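Long-range contacts in lactaldehyde dehydrogenase (PDB 2OPX), which catalyses the irreversible NAD-dependent oxidation of lactaldehyde to lactate, and also oxidises glycolaldehyde, as a homotetramer: residues 22-27 with 177-182; 85-90 with 103-108; 150-155 with 281-286; 363-368 with 385-390. All coordinates share one frame; numbering follows the deposited sequence.

In the fold
Contact 3 (150-155 with 281-286) is the hub: it holds the catalytic Cys285, its centre lies about 6 Å from that of the chain, and it touches each of the other three. Contact 1 meets it through the NAD-binding loop, where Phe180 CD1 is 3.7 Å from Trp152 CD1. Contact 2 reaches it through Glu104, whose carboxylate lies beside the Phe154-Pro155 peptide; both contacts touch the same deoxycholate molecule. Contact 4 closes on it from the far end of the indole, Trp152 CH2 lying 3.4 Å from Phe385 CE2. Contacts 1 and 4 do not touch, with centres about 24 Å apart.

Contact 1 of 4, residues 22-27 with 177-182; sequences AWIDVV and PSEFTP
Glu179 is where the loop 177-182 first meets the strand 23-27: its CB and carboxylate pass obliquely against CG2 of Ile24, OE2 coming within 4.1 Å of that methyl. A type I turn runs here from Ser178 to Thr181, closed by Thr181 N to Ser178 O at 2.9 Å. CG of Glu179 sits between the backbone N and the carbonyl carbon (chi1 68°), which brings the chain back over the neighbouring Phe180 ring, CG riding 4.0 Å above the plane of that ring near its centre. The main chain of Glu179 takes part too. Its carbonyl receives a hydrogen bond from a water, 2.8 Å from Glu179 O, and the same water donates to the carbonyl of Asp25, so two acceptors that could not bond directly are bridged. Phe180 comes next and offers its carbonyl, with Val26 CG1 3.6 Å from Phe180 O. Pro182 then puts its ring against both Val26 methyls, CG 3.7 Å from Val26 CG2, and it also rests on Ile38 of the next strand and on Glu93. Strand 23-27 is an outermost strand of a four-stranded sheet, and it packs here on the loop after strand 172-176, where Pro177, Ser178 and Glu179 bind NAD: the strand-to-helix loop of a Rossmann-type dinucleotide fold.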
# COMPACT_ATOMS: atom_id res chain seq x y z
N ALA A 22 9.64 46.01 21.66
CA ALA A 22 9.13 46.08 20.30
C ALA A 22 7.92 45.20 20.01
O ALA A 22 7.85 44.05 20.44
CB ALA A 22 10.25 45.76 19.31
N TRP A 23 6.98 45.76 19.26
CA TRP A 23 5.78 45.03 18.88
C TRP A 23 5.51 45.19 17.38
O TRP A 23 6.01 46.12 16.75
CB TRP A 23 4.55 45.53 19.65
CG TRP A 23 4.65 45.38 21.13
CD1 TRP A 23 5.33 46.20 21.99
CD2 TRP A 23 4.07 44.35 21.93
NE1 TRP A 23 5.19 45.74 23.28
CE2 TRP A 23 4.43 44.60 23.27
CE3 TRP A 23 3.28 43.23 21.64
CZ2 TRP A 23 4.02 43.78 24.33
CZ3 TRP A 23 2.87 42.41 22.70
CH2 TRP A 23 3.25 42.69 24.02
N ILE A 24 4.74 44.27 16.83
CA ILE A 24 4.38 44.33 15.42
C ILE A 24 2.89 44.66 15.40
O ILE A 24 2.09 44.00 16.08
CB ILE A 24 4.57 42.98 14.70
CG1 ILE A 24 6.03 42.53 14.78
CG2 ILE A 24 4.14 43.11 13.25
CD1 ILE A 24 6.98 43.43 14.03
N ASP A 25 2.52 45.69 14.65
CA ASP A 25 1.12 46.07 14.55
C ASP A 25 0.42 45.13 13.57
O ASP A 25 0.96 44.80 12.51
CB ASP A 25 0.95 47.50 14.04
CG ASP A 25 1.42 48.54 15.03
OD1 ASP A 25 1.06 48.44 16.22
OD2 ASP A 25 2.15 49.47 14.62
N VAL A 26 -0.78 44.69 13.94
CA VAL A 26 -1.57 43.84 13.07
C VAL A 26 -2.64 44.79 12.55
O VAL A 26 -3.49 45.26 13.31
CB VAL A 26 -2.20 42.67 13.85
CG1 VAL A 26 -2.99 41.77 12.91
CG2 VAL A 26 -1.12 41.88 14.56
N VAL A 27 -2.58 45.10 11.26
CA VAL A 27 -3.51 46.04 10.65
C VAL A 27 -4.59 45.39 9.80
O VAL A 27 -4.34 44.43 9.07
CB VAL A 27 -2.74 47.02 9.75
CG1 VAL A 27 -3.70 48.02 9.13
CG2 VAL A 27 -1.66 47.73 10.55
N PRO A 177 2.86 32.01 13.16
CA PRO A 177 1.87 32.43 12.16
C PRO A 177 2.48 33.61 11.41
O PRO A 177 3.56 34.08 11.76
CB PRO A 177 0.68 32.85 13.01
CG PRO A 177 1.36 33.43 14.23
CD PRO A 177 2.45 32.41 14.52
N SER A 178 1.80 34.08 10.37
CA SER A 178 2.32 35.24 9.66
C SER A 178 2.06 36.43 10.56
O SER A 178 0.99 36.54 11.16
CB SER A 178 1.59 35.44 8.33
OG SER A 178 1.96 36.67 7.75
N GLU A 179 3.04 37.31 10.68
CA GLU A 179 2.90 38.50 11.51
C GLU A 179 1.71 39.35 11.04
O GLU A 179 1.23 40.21 11.77
CB GLU A 179 4.17 39.33 11.43
CG GLU A 179 4.39 39.94 10.06
CD GLU A 179 5.78 40.50 9.90
OE1 GLU A 179 6.74 39.70 9.92
OE2 GLU A 179 5.90 41.73 9.76
N PHE A 180 1.24 39.11 9.81
CA PHE A 180 0.12 39.86 9.27
C PHE A 180 -1.20 39.30 9.76
O PHE A 180 -2.20 40.01 9.87
CB PHE A 180 0.12 39.84 7.74
CG PHE A 180 1.32 40.49 7.13
CD1 PHE A 180 2.06 39.83 6.15
CD2 PHE A 180 1.74 41.75 7.54
CE1 PHE A 180 3.20 40.42 5.61
CE2 PHE A 180 2.87 42.34 7.00
CZ PHE A 180 3.60 41.69 6.04
N THR A 181 -1.22 38.01 10.08
CA THR A 181 -2.45 37.37 10.53
C THR A 181 -2.25 36.39 11.68
O THR A 181 -2.43 35.18 11.52
CB THR A 181 -3.11 36.64 9.35
OG1 THR A 181 -2.21 35.64 8.85
CG2 THR A 181 -3.43 37.63 8.22
N PRO A 182 -1.89 36.90 12.87
CA PRO A 182 -1.66 36.04 14.04
C PRO A 182 -2.88 35.80 14.94
O PRO A 182 -2.94 34.80 15.65
CB PRO A 182 -0.56 36.78 14.78
CG PRO A 182 -1.02 38.20 14.61
CD PRO A 182 -1.43 38.28 13.15
O HOH W 1 1.32 42.87 10.99

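Contact 2 of 4, residues 85-90 with 103-108; sequences EISALI and VEVAFT. With DXC ((3alpha,5beta,12alpha)-3,12-dihydroxycholan-24-oic acid), chain B.
Val105 pushes its CG2 methyl against helix 83-94, over Ile86 and Ser87 and more loosely CG1 of Ile90. The two segments belong to consecutive helices, 83-94 and 98-116, joined by a short turn into a helical hairpin; the segments cross at 129° between chain directions, with their axes 9.2 Å apart at closest. With CG1 of Val105 anti to the backbone N (chi1 171°), CG2 is left beside that N, and it is this branch that touches the other helix. It meets Ile86 CG2 at 3.7 Å, the two side chains crossing at a slant, and lies 3.5 Å from Ser87 OG. That hydroxyl has its polar partner inside its own helix, the carbonyl of Ala83, so toward Val105 it acts as a packing surface. Farther along, Ile90 puts its CG2 methyl beside the carboxylate of Glu104, 3.4 Å from OE1. The carboxylate is buried but well supplied: OE1 makes a salt bridge with Lys96, and OE2 accepts from the backbone N of Phe157, at the start of helix 155-168, which probably stabilises the charged form. On another side of the second helix, Phe107 lays one ring face on bound deoxycholate, whose C14 stands 3.6 Å above the ring plane near its centre, while Phe157 meets Phe107 edge-to-face. Thr108, the next residue, grips the carbonyl O of Glu104 twice, with N at 2.8 Å and OG1 at 2.7 Å, from opposite faces of the carbonyl plane.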
# COMPACT_ATOMS: atom_id res chain seq x y z
N GLU A 85 -16.58 33.33 15.96
CA GLU A 85 -15.56 34.23 16.47
C GLU A 85 -14.25 34.10 15.69
O GLU A 85 -13.62 35.11 15.37
CB GLU A 85 -15.31 33.96 17.96
CG GLU A 85 -14.17 34.81 18.52
CD GLU A 85 -13.71 34.34 19.89
OE1 GLU A 85 -14.49 34.46 20.86
OE2 GLU A 85 -12.56 33.85 19.98
N ILE A 86 -13.83 32.86 15.40
CA ILE A 86 -12.58 32.65 14.66
C ILE A 86 -12.72 33.26 13.27
O ILE A 86 -11.83 33.97 12.80
CB ILE A 86 -12.24 31.15 14.48
CG1 ILE A 86 -12.23 30.43 15.83
CG2 ILE A 86 -10.88 31.03 13.81
CD1 ILE A 86 -11.18 30.92 16.78
N SER A 87 -13.84 32.98 12.62
CA SER A 87 -14.12 33.51 11.29
C SER A 87 -13.93 35.02 11.27
O SER A 87 -13.22 35.56 10.42
CB SER A 87 -15.56 33.19 10.88
OG SER A 87 -15.71 31.81 10.61
N ALA A 88 -14.57 35.70 12.22
CA ALA A 88 -14.50 37.16 12.33
C ALA A 88 -13.07 37.64 12.39
O ALA A 88 -12.73 38.68 11.81
CB ALA A 88 -15.26 37.63 13.55
N LEU A 89 -12.22 36.91 13.10
CA LEU A 89 -10.82 37.29 13.21
C LEU A 89 -10.15 37.15 11.85
O LEU A 89 -9.38 38.02 11.45
CB LEU A 89 -10.10 36.41 14.23
CG LEU A 89 -10.51 36.59 15.70
CD1 LEU A 89 -9.86 35.51 16.56
CD2 LEU A 89 -10.10 37.99 16.16
N ILE A 90 -10.44 36.07 11.14
CA ILE A 90 -9.84 35.85 9.83
C ILE A 90 -10.22 37.00 8.92
O ILE A 90 -9.36 37.58 8.24
CB ILE A 90 -10.34 34.57 9.14
CG1 ILE A 90 -10.40 33.40 10.11
CG2 ILE A 90 -9.41 34.24 7.98
CD1 ILE A 90 -9.07 32.96 10.62
N VAL A 103 -15.80 29.01 5.77
CA VAL A 103 -15.44 27.68 5.28
C VAL A 103 -14.06 27.31 5.77
O VAL A 103 -13.84 26.17 6.16
CB VAL A 103 -15.49 27.58 3.73
CG1 VAL A 103 -16.88 27.92 3.23
CG2 VAL A 103 -14.46 28.49 3.10
N GLU A 104 -13.14 28.26 5.75
CA GLU A 104 -11.78 27.97 6.21
C GLU A 104 -11.85 27.37 7.61
O GLU A 104 -11.26 26.32 7.87
CB GLU A 104 -10.94 29.25 6.24
CG GLU A 104 -9.64 29.10 7.03
CD GLU A 104 -8.60 30.15 6.69
OE1 GLU A 104 -8.97 31.27 6.30
OE2 GLU A 104 -7.39 29.85 6.83
N VAL A 105 -12.58 28.03 8.50
CA VAL A 105 -12.73 27.57 9.87
C VAL A 105 -13.41 26.21 9.92
O VAL A 105 -12.94 25.30 10.60
CB VAL A 105 -13.55 28.58 10.71
CG1 VAL A 105 -13.89 27.98 12.06
CG2 VAL A 105 -12.76 29.86 10.89
N ALA A 106 -14.51 26.08 9.20
CA ALA A 106 -15.24 24.82 9.18
C ALA A 106 -14.39 23.70 8.60
O ALA A 106 -14.35 22.58 9.13
CB ALA A 106 -16.53 24.97 8.39
N PHE A 107 -13.70 23.98 7.50
CA PHE A 107 -12.85 22.99 6.85
C PHE A 107 -11.70 22.60 7.76
O PHE A 107 -11.36 21.42 7.86
CB PHE A 107 -12.31 23.53 5.52
CG PHE A 107 -11.46 22.55 4.77
CD1 PHE A 107 -10.07 22.68 4.76
CD2 PHE A 107 -12.04 21.50 4.08
CE1 PHE A 107 -9.28 21.76 4.07
CE2 PHE A 107 -11.26 20.57 3.39
CZ PHE A 107 -9.88 20.70 3.39
N THR A 108 -11.11 23.59 8.43
CA THR A 108 -10.00 23.35 9.35
C THR A 108 -10.38 22.30 10.39
O THR A 108 -9.65 21.33 10.61
CB THR A 108 -9.59 24.65 10.07
OG1 THR A 108 -8.97 25.54 9.14
CG2 THR A 108 -8.62 24.35 11.22
C1 DXC B . -7.36 26.05 -0.50
C2 DXC B . -8.67 26.82 -0.75
C3 DXC B . -9.52 26.91 0.54
C4 DXC B . -9.81 25.49 1.17
C5 DXC B . -8.49 24.70 1.34
C6 DXC B . -7.65 24.63 0.04
C7 DXC B . -10.83 27.70 0.30
C8 DXC B . -11.90 26.91 -0.46
C9 DXC B . -12.23 25.55 0.18
C10 DXC B . -10.93 24.69 0.34
C11 DXC B . -13.29 24.74 -0.62
C12 DXC B . -13.67 23.35 0.01
C13 DXC B . -12.34 22.53 0.12
C14 DXC B . -11.25 23.29 0.94
C15 DXC B . -14.64 25.37 -0.92
C16 DXC B . -15.40 24.21 -1.54
C17 DXC B . -14.74 22.88 -1.10
C18 DXC B . -10.24 25.73 2.64
C19 DXC B . -15.85 21.77 -0.85
O1 DXC B . -11.79 22.26 -1.18
O2 DXC B . -6.59 25.97 -1.71
C20 DXC B . -14.25 23.57 1.46
C21 DXC B . -15.27 20.40 -0.43
C22 DXC B . -15.55 19.28 -1.47
C23 DXC B . -17.04 19.15 -1.86
O3 DXC B . -17.47 19.74 -2.90
O4 DXC B . -17.80 18.46 -1.12
C24 DXC B . -16.97 22.22 0.13

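Contact 3 of 4, residues 150-155 with 281-286; sequences LPWNFP and SGQVCN. With DXC ((3alpha,5beta,12alpha)-3,12-dihydroxycholan-24-oic acid), chain B.
Gln283 sets its whole side chain along the outer edge of the Trp152 indole, with CG in the ring plane and CD 3.5 Å from CZ3. The two side chains cross at about a right angle, and the amide is turned 70° from the ring, so no flat stack forms. Beyond the indole the amide is anchored elsewhere: OE1 accepts from the backbone N of Ile329, while NE2 makes a weak bond to Asn280 O. Trp152 itself is also backed by Thr181 of the NAD-binding loop. The main chain of Gln283, centre of an inverse gamma turn, presents its carbonyl to Asn153, whose ND2 donates to Gln283 O at 3.1 Å with an angle of 148° at the hydrogen. That oxygen lies in the amide plane of Asn153, only 18° of tilt separating the donor from the carbonyl plane. Asn153 ND2 also donates to a water at 2.8 Å, which Cys285 N reaches as well, at 2.9 Å. An asparagine amide and the backbone N of the catalytic cysteine sharing one oxygen is the arrangement of the aldehyde dehydrogenase oxyanion hole, and here the water probably occupies the place of the substrate oxygen. A weak bond from Phe154 N to Asn153 OD1 helps to fix which way the amide is turned. Phe154 meets Val284 with its edge, CE1 to CG2 at 3.5 Å, and its CE2 and CZ atoms touch deoxycholate. Asn286, which binds lactate, donates from ND2 to deoxycholate O2 at 2.9 Å, a nearly straight bond.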
# COMPACT_ATOMS: atom_id res chain seq x y z
N LEU A 150 3.68 29.66 8.94
CA LEU A 150 2.43 29.80 8.20
C LEU A 150 2.29 31.07 7.35
O LEU A 150 2.95 32.08 7.60
CB LEU A 150 1.25 29.73 9.17
CG LEU A 150 1.29 28.55 10.14
CD1 LEU A 150 0.16 28.68 11.12
CD2 LEU A 150 1.20 27.23 9.38
N PRO A 151 1.44 31.00 6.32
CA PRO A 151 1.18 32.12 5.42
C PRO A 151 -0.01 32.90 5.98
O PRO A 151 -0.61 32.48 6.97
CB PRO A 151 0.84 31.42 4.11
CG PRO A 151 0.04 30.26 4.59
CD PRO A 151 0.85 29.76 5.79
N TRP A 152 -0.34 34.02 5.34
CA TRP A 152 -1.46 34.84 5.78
C TRP A 152 -2.75 34.63 4.99
O TRP A 152 -3.83 34.97 5.47
CB TRP A 152 -1.08 36.33 5.73
CG TRP A 152 -0.34 36.70 4.48
CD1 TRP A 152 1.02 36.81 4.34
CD2 TRP A 152 -0.89 36.94 3.19
NE1 TRP A 152 1.34 37.10 3.04
CE2 TRP A 152 0.18 37.18 2.31
CE3 TRP A 152 -2.20 36.97 2.68
CZ2 TRP A 152 -0.01 37.46 0.94
CZ3 TRP A 152 -2.39 37.24 1.33
CH2 TRP A 152 -1.29 37.48 0.48
N ASN A 153 -2.65 34.06 3.79
CA ASN A 153 -3.83 33.84 2.95
C ASN A 153 -4.85 32.86 3.53
O ASN A 153 -6.06 33.07 3.41
CB ASN A 153 -3.41 33.42 1.54
CG ASN A 153 -2.62 32.15 1.52
OD1 ASN A 153 -2.09 31.71 2.54
ND2 ASN A 153 -2.50 31.55 0.34
N PHE A 154 -4.38 31.77 4.14
CA PHE A 154 -5.26 30.81 4.80
C PHE A 154 -4.57 30.43 6.10
O PHE A 154 -4.29 29.26 6.36
CB PHE A 154 -5.51 29.58 3.93
CG PHE A 154 -6.47 29.82 2.81
CD1 PHE A 154 -6.02 30.20 1.54
CD2 PHE A 154 -7.84 29.72 3.03
CE1 PHE A 154 -6.92 30.47 0.52
CE2 PHE A 154 -8.75 29.98 2.01
CZ PHE A 154 -8.28 30.36 0.75
N PRO A 155 -4.31 31.43 6.95
CA PRO A 155 -3.64 31.34 8.25
C PRO A 155 -4.22 30.32 9.21
O PRO A 155 -3.48 29.61 9.88
CB PRO A 155 -3.75 32.76 8.79
CG PRO A 155 -5.10 33.16 8.33
CD PRO A 155 -5.09 32.69 6.88
N SER A 281 -9.19 37.04 -3.41
CA SER A 281 -8.61 38.11 -4.21
C SER A 281 -7.40 37.64 -5.01
O SER A 281 -6.47 38.41 -5.27
CB SER A 281 -8.22 39.28 -3.30
OG SER A 281 -9.35 39.75 -2.58
N GLY A 282 -7.41 36.37 -5.40
CA GLY A 282 -6.32 35.81 -6.18
C GLY A 282 -5.08 35.55 -5.34
O GLY A 282 -4.00 35.28 -5.87
N GLN A 283 -5.25 35.63 -4.03
CA GLN A 283 -4.14 35.43 -3.11
C GLN A 283 -3.98 34.00 -2.64
O GLN A 283 -3.83 33.75 -1.45
CB GLN A 283 -4.30 36.37 -1.92
CG GLN A 283 -4.01 37.82 -2.28
CD GLN A 283 -4.34 38.77 -1.15
OE1 GLN A 283 -3.77 39.85 -1.06
NE2 GLN A 283 -5.29 38.38 -0.31
N VAL A 284 -4.02 33.06 -3.57
CA VAL A 284 -3.85 31.65 -3.25
C VAL A 284 -2.82 31.07 -4.21
O VAL A 284 -2.77 31.45 -5.38
CB VAL A 284 -5.16 30.87 -3.38
CG1 VAL A 284 -5.01 29.49 -2.75
CG2 VAL A 284 -6.29 31.64 -2.72
N CYS A 285 -2.01 30.15 -3.71
CA CYS A 285 -0.98 29.53 -4.53
C CYS A 285 -1.54 28.72 -5.69
O CYS A 285 -0.90 28.62 -6.74
CB CYS A 285 -0.07 28.65 -3.65
SG CYS A 285 0.87 29.55 -2.38
N ASN A 286 -2.72 28.15 -5.53
CA ASN A 286 -3.29 27.35 -6.61
C ASN A 286 -4.33 28.09 -7.45
O ASN A 286 -5.10 27.48 -8.18
CB ASN A 286 -3.89 26.06 -6.05
CG ASN A 286 -4.90 26.31 -4.96
OD1 ASN A 286 -6.03 26.71 -5.22
ND2 ASN A 286 -4.49 26.08 -3.72
C1 DXC B . -7.36 26.05 -0.50
C2 DXC B . -8.67 26.82 -0.75
C3 DXC B . -9.52 26.91 0.54
C4 DXC B . -9.81 25.49 1.17
C5 DXC B . -8.49 24.70 1.34
C6 DXC B . -7.65 24.63 0.04
C7 DXC B . -10.83 27.70 0.30
C8 DXC B . -11.90 26.91 -0.46
C9 DXC B . -12.23 25.55 0.18
C10 DXC B . -10.93 24.69 0.34
C11 DXC B . -13.29 24.74 -0.62
C12 DXC B . -13.67 23.35 0.01
C13 DXC B . -12.34 22.53 0.12
C14 DXC B . -11.25 23.29 0.94
C15 DXC B . -14.64 25.37 -0.92
C16 DXC B . -15.40 24.21 -1.54
C17 DXC B . -14.74 22.88 -1.10
C18 DXC B . -10.24 25.73 2.64
C19 DXC B . -15.85 21.77 -0.85
O1 DXC B . -11.79 22.26 -1.18
O2 DXC B . -6.59 25.97 -1.71
C20 DXC B . -14.25 23.57 1.46
C21 DXC B . -15.27 20.40 -0.43
C22 DXC B . -15.55 19.28 -1.47
C23 DXC B . -17.04 19.15 -1.86
O3 DXC B . -17.47 19.74 -2.90
O4 DXC B . -17.80 18.46 -1.12
C24 DXC B . -16.97 22.22 0.13
O HOH W 2 -2.19 29.09 -1.00

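Contact 4 of 4, residues 363-368 with 385-390; sequences YYYPPT and FGPVLP. With DXC ((3alpha,5beta,12alpha)-3,12-dihydroxycholan-24-oic acid), chain C.
Thr368 lies beside Val388, the two side chains on the same face of the sheet. CB comes first, 3.9 Å from Pro387 O and close to the CA of Val388. From there CG2 runs alongside the valine, pointing the same way, and lies 4.1 Å from Val388 CG1. The other branch, OG1, stands beside the backbone N (chi1 -59°), which turns it back on its own chain: it donates to Pro366 O at 2.9 Å from above the carbonyl plane, and Gly355 N is its second partner. The backbone atoms on both sides of this side chain make the parallel bridge of Thr368 with Val388. Thr368 N donates to Pro387 O and Leu389 N to Thr368 O, both at 2.6 Å, joining strands 368-371 and 388-394 in the mixed sheet that also contains strand 290-294. Upstream, Tyr365 touches Val388 CG2 with CE1 at 4.0 Å, has Pro366 CD over one ring face, and ends in a hydroxyl hydrogen-bonded to Glu338. Pro387 meets the same ring at its edge and sets its CG against the carbonyls of Tyr365 and Pro366. Pro366, Pro367 and Pro387 have no N-H to give, so across these segments the backbone pairing starts at Thr368, and before it the chains are held by Tyr365 packing on Pro387 and Val388 and by carbon atoms set against carbonyl oxygens.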
# COMPACT_ATOMS: atom_id res chain seq x y z
N TYR A 363 -6.48 48.24 0.82
CA TYR A 363 -5.66 47.83 -0.31
C TYR A 363 -6.48 47.00 -1.26
O TYR A 363 -6.39 45.78 -1.29
CB TYR A 363 -4.45 47.04 0.18
CG TYR A 363 -3.78 47.73 1.34
CD1 TYR A 363 -3.89 47.21 2.62
CD2 TYR A 363 -3.12 48.94 1.16
CE1 TYR A 363 -3.35 47.89 3.71
CE2 TYR A 363 -2.58 49.62 2.24
CZ TYR A 363 -2.70 49.09 3.51
OH TYR A 363 -2.18 49.77 4.59
N TYR A 364 -7.30 47.69 -2.05
CA TYR A 364 -8.17 47.04 -3.00
C TYR A 364 -7.62 47.08 -4.40
O TYR A 364 -7.00 48.06 -4.82
CB TYR A 364 -9.54 47.70 -2.98
CG TYR A 364 -10.27 47.52 -1.68
CD1 TYR A 364 -10.95 46.33 -1.40
CD2 TYR A 364 -10.25 48.52 -0.71
CE1 TYR A 364 -11.60 46.14 -0.19
CE2 TYR A 364 -10.90 48.34 0.51
CZ TYR A 364 -11.58 47.15 0.76
OH TYR A 364 -12.23 46.98 1.96
N TYR A 365 -7.84 45.99 -5.13
CA TYR A 365 -7.42 45.92 -6.51
C TYR A 365 -8.56 45.28 -7.26
O TYR A 365 -9.07 44.23 -6.87
CB TYR A 365 -6.15 45.10 -6.69
CG TYR A 365 -5.44 45.47 -7.97
CD1 TYR A 365 -5.71 44.81 -9.16
CD2 TYR A 365 -4.55 46.53 -7.99
CE1 TYR A 365 -5.10 45.20 -10.35
CE2 TYR A 365 -3.93 46.94 -9.17
CZ TYR A 365 -4.21 46.27 -10.34
OH TYR A 365 -3.59 46.67 -11.50
N PRO A 366 -9.00 45.92 -8.33
CA PRO A 366 -10.12 45.37 -9.10
C PRO A 366 -9.75 44.16 -9.93
O PRO A 366 -8.59 43.97 -10.30
CB PRO A 366 -10.52 46.55 -9.98
CG PRO A 366 -9.17 47.15 -10.30
CD PRO A 366 -8.47 47.14 -8.96
N PRO A 367 -10.74 43.30 -10.22
CA PRO A 367 -10.48 42.11 -11.04
C PRO A 367 -9.87 42.66 -12.32
O PRO A 367 -10.34 43.66 -12.86
CB PRO A 367 -11.88 41.55 -11.27
CG PRO A 367 -12.59 41.90 -10.00
CD PRO A 367 -12.12 43.32 -9.73
N THR A 368 -8.82 42.03 -12.82
CA THR A 368 -8.19 42.54 -14.01
C THR A 368 -7.98 41.47 -15.07
O THR A 368 -7.52 40.37 -14.78
CB THR A 368 -6.85 43.20 -13.66
OG1 THR A 368 -7.10 44.27 -12.74
CG2 THR A 368 -6.17 43.75 -14.91
N PHE A 385 -0.59 36.94 -7.54
CA PHE A 385 -1.20 36.98 -6.22
C PHE A 385 -2.11 38.21 -6.09
O PHE A 385 -2.05 38.96 -5.12
CB PHE A 385 -0.14 36.98 -5.12
CG PHE A 385 -0.31 35.88 -4.12
CD1 PHE A 385 -0.28 34.54 -4.53
CD2 PHE A 385 -0.55 36.16 -2.78
CE1 PHE A 385 -0.48 33.51 -3.62
CE2 PHE A 385 -0.75 35.13 -1.86
CZ PHE A 385 -0.71 33.80 -2.28
N GLY A 386 -2.95 38.39 -7.11
CA GLY A 386 -3.89 39.49 -7.16
C GLY A 386 -4.96 39.04 -8.14
O GLY A 386 -4.76 38.05 -8.83
N PRO A 387 -6.10 39.74 -8.24
CA PRO A 387 -7.14 39.31 -9.18
C PRO A 387 -6.85 39.66 -10.64
O PRO A 387 -7.73 40.11 -11.37
CB PRO A 387 -8.38 40.02 -8.65
CG PRO A 387 -7.82 41.31 -8.15
CD PRO A 387 -6.56 40.87 -7.42
N VAL A 388 -5.61 39.43 -11.07
CA VAL A 388 -5.21 39.74 -12.44
C VAL A 388 -5.17 38.47 -13.28
O VAL A 388 -4.55 37.49 -12.88
CB VAL A 388 -3.83 40.40 -12.45
CG1 VAL A 388 -3.49 40.88 -13.85
CG2 VAL A 388 -3.81 41.54 -11.46
N LEU A 389 -5.81 38.50 -14.44
CA LEU A 389 -5.85 37.32 -15.29
C LEU A 389 -5.39 37.55 -16.73
O LEU A 389 -6.11 38.14 -17.53
CB LEU A 389 -7.26 36.74 -15.33
CG LEU A 389 -7.44 35.31 -14.81
CD1 LEU A 389 -8.80 34.79 -15.22
CD2 LEU A 389 -6.34 34.40 -15.37
N PRO A 390 -4.17 37.08 -17.06
CA PRO A 390 -3.65 37.24 -18.42
C PRO A 390 -4.20 36.09 -19.26
O PRO A 390 -4.44 34.99 -18.74
CB PRO A 390 -2.14 37.15 -18.22
CG PRO A 390 -2.03 36.14 -17.13
CD PRO A 390 -3.13 36.55 -16.16
C1 DXC C . -16.77 48.60 -1.09
C2 DXC C . -16.90 49.78 -2.08
C3 DXC C . -15.57 50.00 -2.87
C4 DXC C . -14.33 50.20 -1.89
C5 DXC C . -14.27 49.05 -0.86
C6 DXC C . -15.60 48.84 -0.10
C7 DXC C . -15.70 51.17 -3.87
C8 DXC C . -15.68 52.56 -3.19
C9 DXC C . -14.45 52.78 -2.29
C10 DXC C . -14.35 51.64 -1.21
C11 DXC C . -14.45 54.16 -1.57
C12 DXC C . -13.20 54.42 -0.65
C13 DXC C . -13.15 53.26 0.41
C14 DXC C . -13.14 51.86 -0.26
C15 DXC C . -14.57 55.44 -2.37
C16 DXC C . -14.42 56.48 -1.28
C17 DXC C . -13.58 55.88 -0.10
C18 DXC C . -13.05 49.98 -2.73
C19 DXC C . -12.50 56.94 0.39
O1 DXC C . -14.30 53.31 1.28
O2 DXC C . -18.00 48.42 -0.37
C20 DXC C . -11.89 54.32 -1.52
C21 DXC C . -11.64 56.46 1.59
C22 DXC C . -10.74 57.56 2.24
C23 DXC C . -11.36 58.99 2.27
O3 DXC C . -12.13 59.30 3.22
O4 DXC C . -11.09 59.80 1.34
C24 DXC C . -11.57 57.41 -0.75